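PDB 6OFT: probable zinc protease PqqL from Escherichia coli, which probably cleaves peptides as a zinc-dependent metalloendopeptidase of the M16 family, this chain being the first half of the protein. Local coordinates for residues A[154-159]-A[245-250]; A[255-260]-A[432-437]; A[322-327]-A[336-341]. All coordinates share one frame; numbering follows the deposited sequence.

Interaction 1 of 3, residues A[154-159]-A[245-250]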
# COMPACT_ATOMS: atom_id res chain seq x y z
N GLN A 154 15.60 -3.51 3.01
CA GLN A 154 16.80 -2.80 2.54
C GLN A 154 17.60 -3.63 1.53
O GLN A 154 18.06 -3.08 0.52
CB GLN A 154 17.72 -2.38 3.70
CG GLN A 154 17.20 -1.23 4.55
CD GLN A 154 16.90 0.04 3.79
OE1 GLN A 154 15.75 0.48 3.72
NE2 GLN A 154 17.92 0.65 3.21
N ALA A 155 17.78 -4.94 1.81
CA ALA A 155 18.51 -5.88 0.94
C ALA A 155 17.77 -6.13 -0.39
O ALA A 155 18.42 -6.23 -1.44
CB ALA A 155 18.74 -7.20 1.66
N ARG A 156 16.42 -6.23 -0.35
CA ARG A 156 15.56 -6.45 -1.52
C ARG A 156 15.43 -5.20 -2.37
O ARG A 156 15.22 -5.29 -3.59
CB ARG A 156 14.16 -6.88 -1.04
CG ARG A 156 13.20 -7.36 -2.14
CD ARG A 156 11.90 -7.91 -1.59
NE ARG A 156 12.12 -9.18 -0.90
CZ ARG A 156 11.73 -9.44 0.34
NH1 ARG A 156 11.07 -8.52 1.04
NH2 ARG A 156 11.98 -10.61 0.89
N ARG A 157 15.48 -4.01 -1.71
CA ARG A 157 15.26 -2.67 -2.25
C ARG A 157 15.90 -2.39 -3.60
O ARG A 157 15.15 -1.96 -4.49
CB ARG A 157 15.68 -1.60 -1.23
CG ARG A 157 14.74 -0.44 -1.21
CD ARG A 157 15.01 0.48 -0.04
NE ARG A 157 14.11 1.62 -0.14
CZ ARG A 157 14.38 2.70 -0.85
NH1 ARG A 157 15.53 2.82 -1.47
NH2 ARG A 157 13.49 3.69 -0.92
N PRO A 158 17.24 -2.58 -3.83
CA PRO A 158 17.81 -2.25 -5.15
C PRO A 158 17.24 -3.07 -6.30
O PRO A 158 17.20 -2.60 -7.44
CB PRO A 158 19.31 -2.50 -4.96
CG PRO A 158 19.52 -2.42 -3.48
CD PRO A 158 18.31 -3.04 -2.91
N PHE A 159 16.82 -4.31 -6.01
CA PHE A 159 16.24 -5.24 -6.97
C PHE A 159 14.81 -4.84 -7.28
O PHE A 159 14.44 -4.67 -8.45
CB PHE A 159 16.30 -6.70 -6.43
CG PHE A 159 17.70 -7.20 -6.15
CD1 PHE A 159 18.32 -6.94 -4.93
CD2 PHE A 159 18.41 -7.91 -7.11
CE1 PHE A 159 19.63 -7.37 -4.68
CE2 PHE A 159 19.72 -8.34 -6.86
CZ PHE A 159 20.32 -8.06 -5.65
N ASN A 245 19.55 -12.81 -5.88
CA ASN A 245 19.89 -12.34 -4.53
C ASN A 245 19.70 -13.42 -3.46
O ASN A 245 18.79 -14.24 -3.57
CB ASN A 245 19.04 -11.11 -4.15
CG ASN A 245 19.59 -10.34 -2.96
OD1 ASN A 245 20.76 -10.43 -2.62
ND2 ASN A 245 18.75 -9.57 -2.31
N ILE A 246 20.54 -13.39 -2.44
CA ILE A 246 20.41 -14.27 -1.28
C ILE A 246 20.42 -13.34 -0.07
O ILE A 246 21.34 -12.54 0.07
CB ILE A 246 21.45 -15.43 -1.17
CG1 ILE A 246 21.41 -16.38 -2.40
CG2 ILE A 246 21.27 -16.24 0.14
CD1 ILE A 246 22.73 -17.28 -2.57
N ILE A 247 19.33 -13.38 0.73
CA ILE A 247 19.20 -12.55 1.93
C ILE A 247 19.56 -13.43 3.11
O ILE A 247 18.85 -14.38 3.42
CB ILE A 247 17.81 -11.87 2.09
CG1 ILE A 247 17.47 -11.01 0.85
CG2 ILE A 247 17.76 -11.03 3.39
CD1 ILE A 247 16.10 -10.48 0.80
N ASN A 248 20.70 -13.13 3.74
CA ASN A 248 21.17 -13.87 4.90
C ASN A 248 20.94 -13.02 6.16
O ASN A 248 21.61 -11.99 6.35
CB ASN A 248 22.64 -14.27 4.73
CG ASN A 248 23.13 -15.35 5.68
OD1 ASN A 248 22.69 -15.46 6.84
ND2 ASN A 248 24.07 -16.15 5.22
N ASP A 249 19.97 -13.42 6.99
CA ASP A 249 19.63 -12.74 8.25
C ASP A 249 19.22 -13.78 9.28
O ASP A 249 18.19 -14.43 9.12
CB ASP A 249 18.54 -11.67 8.05
CG ASP A 249 18.41 -10.61 9.14
OD1 ASP A 249 18.10 -9.45 8.81
OD2 ASP A 249 18.59 -10.95 10.34
N LYS A 250 20.03 -13.92 10.34
CA LYS A 250 19.83 -14.89 11.42
C LYS A 250 18.53 -14.68 12.19
O LYS A 250 18.01 -15.64 12.76
CB LYS A 250 21.05 -14.93 12.37
CG LYS A 250 22.38 -15.17 11.65
CD LYS A 250 23.23 -16.25 12.31
CE LYS A 250 24.60 -16.36 11.69
NZ LYS A 250 24.57 -16.84 10.28
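Phe-159 packs on Asn-245 where two M16-type domains of this half of the protease meet: helix 148-160, in the sequence range of the insulinase-type domain, predicted to bind zinc, lies against strand 242-248, an outermost strand of the five-stranded sheet of the following, inactive-type domain. The short segments run nearly antiparallel, their axes 9.3 Å apart at closest. Asn-245 can be followed outward. Its CB sits over one face of the Phe-159 ring, offset toward the rim and 3.9 Å from the ring centroid, in a CH-pi contact. With CG anti to the backbone N (chi1 -164°), the amide carbon comes over the CE1-CZ bond of the ring, 3.4 Å from Phe-159 CE1, and the amide plane lies stacked on the ring, tilted by only 16°. OD1 stands 3.9 Å from both Phe-159 CE1 and CZ, while ND2 comes to 3.4 Å from Phe-159 CE1 and to 3.5 Å from the carbonyl O of Ala-155. An alanine in place of Phe-159 would probably leave the Asn-245 amide without its stacking surface and open a gap between helix and strand. One turn back along the helix, Ala-155 CB meets CG1 of Ile-247. The Arg-156 side chain, whose NE is salt-bridged to Glu-433, crosses that of Ile-247 at about a right angle, and its NH2 stands 4.1 Å from Ile-247 CD1.

Interaction 2 of 3, residues A[255-260]-A[432-437]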
# COMPACT_ATOMS: atom_id res chain seq x y z
N ASN A 255 12.89 -19.67 5.81
CA ASN A 255 13.81 -19.86 4.70
C ASN A 255 12.97 -20.18 3.48
O ASN A 255 11.91 -20.77 3.61
CB ASN A 255 14.81 -20.98 4.98
CG ASN A 255 15.76 -20.67 6.12
OD1 ASN A 255 16.24 -19.55 6.30
ND2 ASN A 255 16.04 -21.68 6.92
N GLY A 256 13.43 -19.75 2.30
CA GLY A 256 12.68 -20.01 1.08
C GLY A 256 13.26 -19.43 -0.19
O GLY A 256 14.36 -18.87 -0.19
N ILE A 257 12.51 -19.57 -1.28
CA ILE A 257 12.87 -19.12 -2.62
C ILE A 257 11.68 -18.40 -3.26
O ILE A 257 10.54 -18.82 -3.09
CB ILE A 257 13.44 -20.29 -3.49
CG1 ILE A 257 14.03 -19.78 -4.84
CG2 ILE A 257 12.41 -21.43 -3.69
CD1 ILE A 257 14.96 -20.75 -5.58
N ALA A 258 11.95 -17.31 -3.98
CA ALA A 258 10.91 -16.57 -4.66
C ALA A 258 11.39 -16.05 -6.02
O ALA A 258 12.57 -15.73 -6.19
CB ALA A 258 10.44 -15.40 -3.79
N LEU A 259 10.47 -16.00 -6.97
CA LEU A 259 10.72 -15.36 -8.28
C LEU A 259 9.85 -14.10 -8.34
O LEU A 259 8.67 -14.22 -8.10
CB LEU A 259 10.36 -16.30 -9.42
CG LEU A 259 10.39 -15.69 -10.82
CD1 LEU A 259 11.76 -15.12 -11.13
CD2 LEU A 259 10.01 -16.70 -11.88
N TYR A 260 10.45 -12.94 -8.56
CA TYR A 260 9.76 -11.66 -8.63
C TYR A 260 9.79 -11.14 -10.06
O TYR A 260 10.84 -11.14 -10.70
CB TYR A 260 10.49 -10.62 -7.77
CG TYR A 260 10.28 -10.73 -6.27
CD1 TYR A 260 10.96 -11.69 -5.52
CD2 TYR A 260 9.49 -9.81 -5.59
CE1 TYR A 260 10.81 -11.77 -4.13
CE2 TYR A 260 9.32 -9.89 -4.20
CZ TYR A 260 9.96 -10.89 -3.48
OH TYR A 260 9.79 -10.97 -2.12
N TRP A 432 15.47 -13.60 -8.99
CA TRP A 432 15.38 -14.78 -8.09
C TRP A 432 15.86 -14.37 -6.71
O TRP A 432 16.83 -13.66 -6.63
CB TRP A 432 16.22 -15.94 -8.61
CG TRP A 432 15.58 -16.66 -9.74
CD1 TRP A 432 15.83 -16.47 -11.06
CD2 TRP A 432 14.56 -17.65 -9.67
NE1 TRP A 432 15.04 -17.28 -11.80
CE2 TRP A 432 14.25 -18.02 -10.98
CE3 TRP A 432 13.89 -18.28 -8.62
CZ2 TRP A 432 13.29 -18.98 -11.28
CZ3 TRP A 432 12.95 -19.22 -8.92
CH2 TRP A 432 12.64 -19.56 -10.23
N GLU A 433 15.20 -14.82 -5.68
CA GLU A 433 15.61 -14.48 -4.33
C GLU A 433 15.48 -15.64 -3.37
O GLU A 433 14.44 -16.30 -3.32
CB GLU A 433 14.80 -13.27 -3.84
CG GLU A 433 15.22 -12.74 -2.48
CD GLU A 433 14.12 -11.90 -1.88
OE1 GLU A 433 14.10 -10.68 -2.17
OE2 GLU A 433 13.26 -12.46 -1.17
N GLN A 434 16.52 -15.86 -2.57
CA GLN A 434 16.52 -16.87 -1.52
C GLN A 434 16.73 -16.19 -0.18
O GLN A 434 17.48 -15.23 -0.10
CB GLN A 434 17.58 -17.95 -1.75
CG GLN A 434 17.09 -19.02 -2.73
CD GLN A 434 18.21 -19.88 -3.24
OE1 GLN A 434 18.25 -21.09 -3.01
NE2 GLN A 434 19.13 -19.28 -3.96
N MET A 435 16.08 -16.71 0.85
CA MET A 435 16.20 -16.19 2.21
C MET A 435 16.72 -17.30 3.09
O MET A 435 16.21 -18.41 3.04
CB MET A 435 14.85 -15.65 2.70
CG MET A 435 14.50 -14.32 2.09
SD MET A 435 12.87 -13.69 2.52
CE MET A 435 13.10 -13.32 4.31
N VAL A 436 17.84 -17.02 3.80
CA VAL A 436 18.53 -17.98 4.68
C VAL A 436 18.76 -17.36 6.07
O VAL A 436 18.98 -16.15 6.17
CB VAL A 436 19.81 -18.59 4.06
CG1 VAL A 436 19.47 -19.45 2.85
CG2 VAL A 436 20.85 -17.53 3.69
N ASN A 437 18.65 -18.18 7.13
CA ASN A 437 18.80 -17.67 8.50
C ASN A 437 19.87 -18.40 9.34
O ASN A 437 20.03 -18.10 10.52
CB ASN A 437 17.44 -17.64 9.23
CG ASN A 437 16.72 -18.95 9.35
OD1 ASN A 437 17.26 -20.04 9.11
ND2 ASN A 437 15.46 -18.87 9.74
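Neighbouring antiparallel strands of the five-stranded sheet in the inactive-type M16 domain meet here, 256-264 against 430-436, inserting a strand from late in the chain between 242-248 and 256-264. Gly-256 and Met-435 form one hydrogen-bonded pair and Ala-258 and Glu-433 the other; in the latter Ala-258 N to Glu-433 O and Glu-433 N to Ala-258 O are both 2.8 Å. The non-hydrogen-bonded pairs place Ile-257, Leu-259, Trp-432 and Gln-434 on one face. There Leu-259 CD1 stands over the indole of Trp-432, 3.9 Å from the centroid of the five-membered ring, while Ile-257 CD1 approaches Trp-432 CE3 at 4.1 Å. Ile-257 and Gln-434 run alongside each other in the same direction, with CG1 of Ile-257 3.8 Å from CG of Gln-434; the Gln-434 amide goes on to bond Leu-446 O. Beyond the paired strands, Asn-255 ND2 donates to Asn-437 OD1 (3.0 Å), from above the acceptor's carbonyl plane, the two amides being turned 72° apart. Asn-255 ND2 also bonds Asp-328 O, and Asn-437 ND2 bonds Asn-252 O. On the opposite face Glu-433 OE2 comes to 3.9 Å from Tyr-260 CE1, carboxylate and ring planes 49° apart. Salt bridges from Arg-156 to OE1 and Arg-323 to OE2 grip this buried group, consistent with a carboxylate held ionised between two positive charges.

Interaction 3 of 3, residues A[322-327]-A[336-341]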
# COMPACT_ATOMS: atom_id res chain seq x y z
N PHE A 322 6.31 -15.11 -6.79
CA PHE A 322 5.88 -16.49 -6.52
C PHE A 322 6.89 -17.07 -5.54
O PHE A 322 8.06 -17.19 -5.86
CB PHE A 322 5.80 -17.30 -7.82
CG PHE A 322 4.88 -16.69 -8.84
CD1 PHE A 322 5.37 -15.81 -9.81
CD2 PHE A 322 3.52 -16.97 -8.84
CE1 PHE A 322 4.51 -15.21 -10.74
CE2 PHE A 322 2.66 -16.37 -9.77
CZ PHE A 322 3.16 -15.50 -10.72
N ARG A 323 6.43 -17.36 -4.32
CA ARG A 323 7.27 -17.85 -3.24
C ARG A 323 6.90 -19.23 -2.73
O ARG A 323 5.73 -19.56 -2.63
CB ARG A 323 7.26 -16.82 -2.09
CG ARG A 323 8.13 -17.19 -0.88
CD ARG A 323 8.05 -16.15 0.22
NE ARG A 323 8.57 -14.85 -0.19
CZ ARG A 323 9.86 -14.54 -0.27
NH1 ARG A 323 10.78 -15.45 0.02
NH2 ARG A 323 10.24 -13.32 -0.65
N VAL A 324 7.94 -20.03 -2.38
CA VAL A 324 7.80 -21.33 -1.75
C VAL A 324 8.68 -21.30 -0.49
O VAL A 324 9.88 -21.03 -0.58
CB VAL A 324 8.11 -22.55 -2.67
CG1 VAL A 324 8.26 -23.83 -1.85
CG2 VAL A 324 7.03 -22.74 -3.74
N ASN A 325 8.07 -21.55 0.69
CA ASN A 325 8.76 -21.58 1.97
C ASN A 325 9.36 -22.96 2.21
O ASN A 325 8.68 -23.98 2.04
CB ASN A 325 7.84 -21.14 3.10
CG ASN A 325 7.20 -19.79 2.87
OD1 ASN A 325 5.98 -19.64 2.96
ND2 ASN A 325 8.00 -18.78 2.53
N ALA A 326 10.65 -22.99 2.57
CA ALA A 326 11.40 -24.21 2.81
C ALA A 326 11.12 -24.87 4.15
O ALA A 326 10.87 -24.20 5.15
CB ALA A 326 12.88 -23.96 2.65
N ARG A 327 11.17 -26.20 4.14
CA ARG A 327 11.04 -27.06 5.32
C ARG A 327 12.46 -27.06 5.89
O ARG A 327 13.37 -27.61 5.27
CB ARG A 327 10.61 -28.47 4.88
CG ARG A 327 10.61 -29.50 6.00
CD ARG A 327 10.28 -30.87 5.44
NE ARG A 327 10.05 -31.85 6.51
CZ ARG A 327 8.88 -32.02 7.12
NH1 ARG A 327 8.76 -32.93 8.07
NH2 ARG A 327 7.84 -31.27 6.80
N ASN A 336 12.78 -26.90 -6.07
CA ASN A 336 12.12 -27.95 -6.85
C ASN A 336 10.62 -27.74 -6.94
O ASN A 336 10.10 -27.70 -8.06
CB ASN A 336 12.48 -29.35 -6.34
CG ASN A 336 13.77 -29.86 -6.93
OD1 ASN A 336 13.90 -30.03 -8.15
ND2 ASN A 336 14.75 -30.12 -6.10
N ALA A 337 9.94 -27.53 -5.79
CA ALA A 337 8.49 -27.28 -5.72
C ALA A 337 8.06 -26.05 -6.53
O ALA A 337 7.08 -26.14 -7.27
CB ALA A 337 8.06 -27.12 -4.27
N LEU A 338 8.80 -24.93 -6.40
CA LEU A 338 8.51 -23.70 -7.11
C LEU A 338 8.66 -23.86 -8.61
O LEU A 338 7.74 -23.50 -9.35
CB LEU A 338 9.37 -22.52 -6.58
CG LEU A 338 9.09 -21.10 -7.15
CD1 LEU A 338 7.62 -20.70 -7.02
CD2 LEU A 338 9.99 -20.06 -6.49
N MET A 339 9.81 -24.39 -9.06
CA MET A 339 10.13 -24.61 -10.48
C MET A 339 9.12 -25.56 -11.14
O MET A 339 8.72 -25.33 -12.28
CB MET A 339 11.54 -25.21 -10.60
CG MET A 339 12.29 -24.76 -11.83
SD MET A 339 12.70 -22.99 -11.80
CE MET A 339 14.01 -22.99 -10.53
N ALA A 340 8.76 -26.65 -10.43
CA ALA A 340 7.81 -27.67 -10.89
C ALA A 340 6.44 -27.06 -11.11
O ALA A 340 5.84 -27.34 -12.14
CB ALA A 340 7.73 -28.79 -9.87
N GLU A 341 5.96 -26.20 -10.17
CA GLU A 341 4.64 -25.56 -10.30
C GLU A 341 4.61 -24.52 -11.42
O GLU A 341 3.61 -24.44 -12.13
CB GLU A 341 4.15 -24.96 -8.98
CG GLU A 341 2.62 -24.86 -8.95
CD GLU A 341 1.98 -23.92 -7.95
OE1 GLU A 341 2.41 -23.91 -6.77
OE2 GLU A 341 1.02 -23.21 -8.33
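Val-324 and Leu-338 pass alongside each other, pointing opposite ways, the valine reaching out from its strand and the leucine from its helix. Val-324 CG2, anti to the carbonyl carbon, makes the closer approach, 3.7 Å from Leu-338 CB and 3.8 Å from Leu-338 CA, so this methyl rests near the helix backbone. The other Val-324 methyl, CG1, meets Ala-337 CB at 4.1 Å. Leu-338 in turn extends with CG anti to its own backbone N (chi1 -175°), and its branched end comes up to the strand: CD2 lies 3.5 Å from the carbonyl O of Phe-322, and CD1 lies 3.9 Å from Phe-322 CB. This is helix-on-sheet packing within the inactive-type M16 domain. Strand 317-326 leads through a short connection into helix 331-348, which folds back over the sheet, the strand and helix segments running at 149° with axes 8.2 Å apart at closest. No hydrogen bond crosses between the two segments, and the contact is made by aliphatic groups and backbone. Phe-322 starts out toward the helix at CB, but its ring leads away, to Phe-287 of helix 271-296 and to Trp-421. Leu-338 also touches Phe-287, and on the sheet it reaches Ile-257 of the adjoining strand 256-264. Ala-337, like Val-324, packs on Ile-303 of strand 303-314.

All three contacts reach the five-stranded sheet of the inactive-type domain, away from the predicted zinc site. Interaction 1 meets interaction 2 where strand 242-248 pairs with 430-436: Ile-247 N lies 2.7 Å from Gln-434 O, a probable hydrogen bond, and their centres are about 9 Å apart. Interaction 3 lies about 10 Å from interaction 2 between centres, and a probable hydrogen bond between Leu-259 O and Phe-322 N, 2.8 Å, joins the strands. Glu-433 of interaction 2 ties the three contacts together through its arginine partners in interactions 1 and 3, and thus probably offsets the repulsion between Arg-156 NH2 and Arg-323 NH2, 3.6 Å apart.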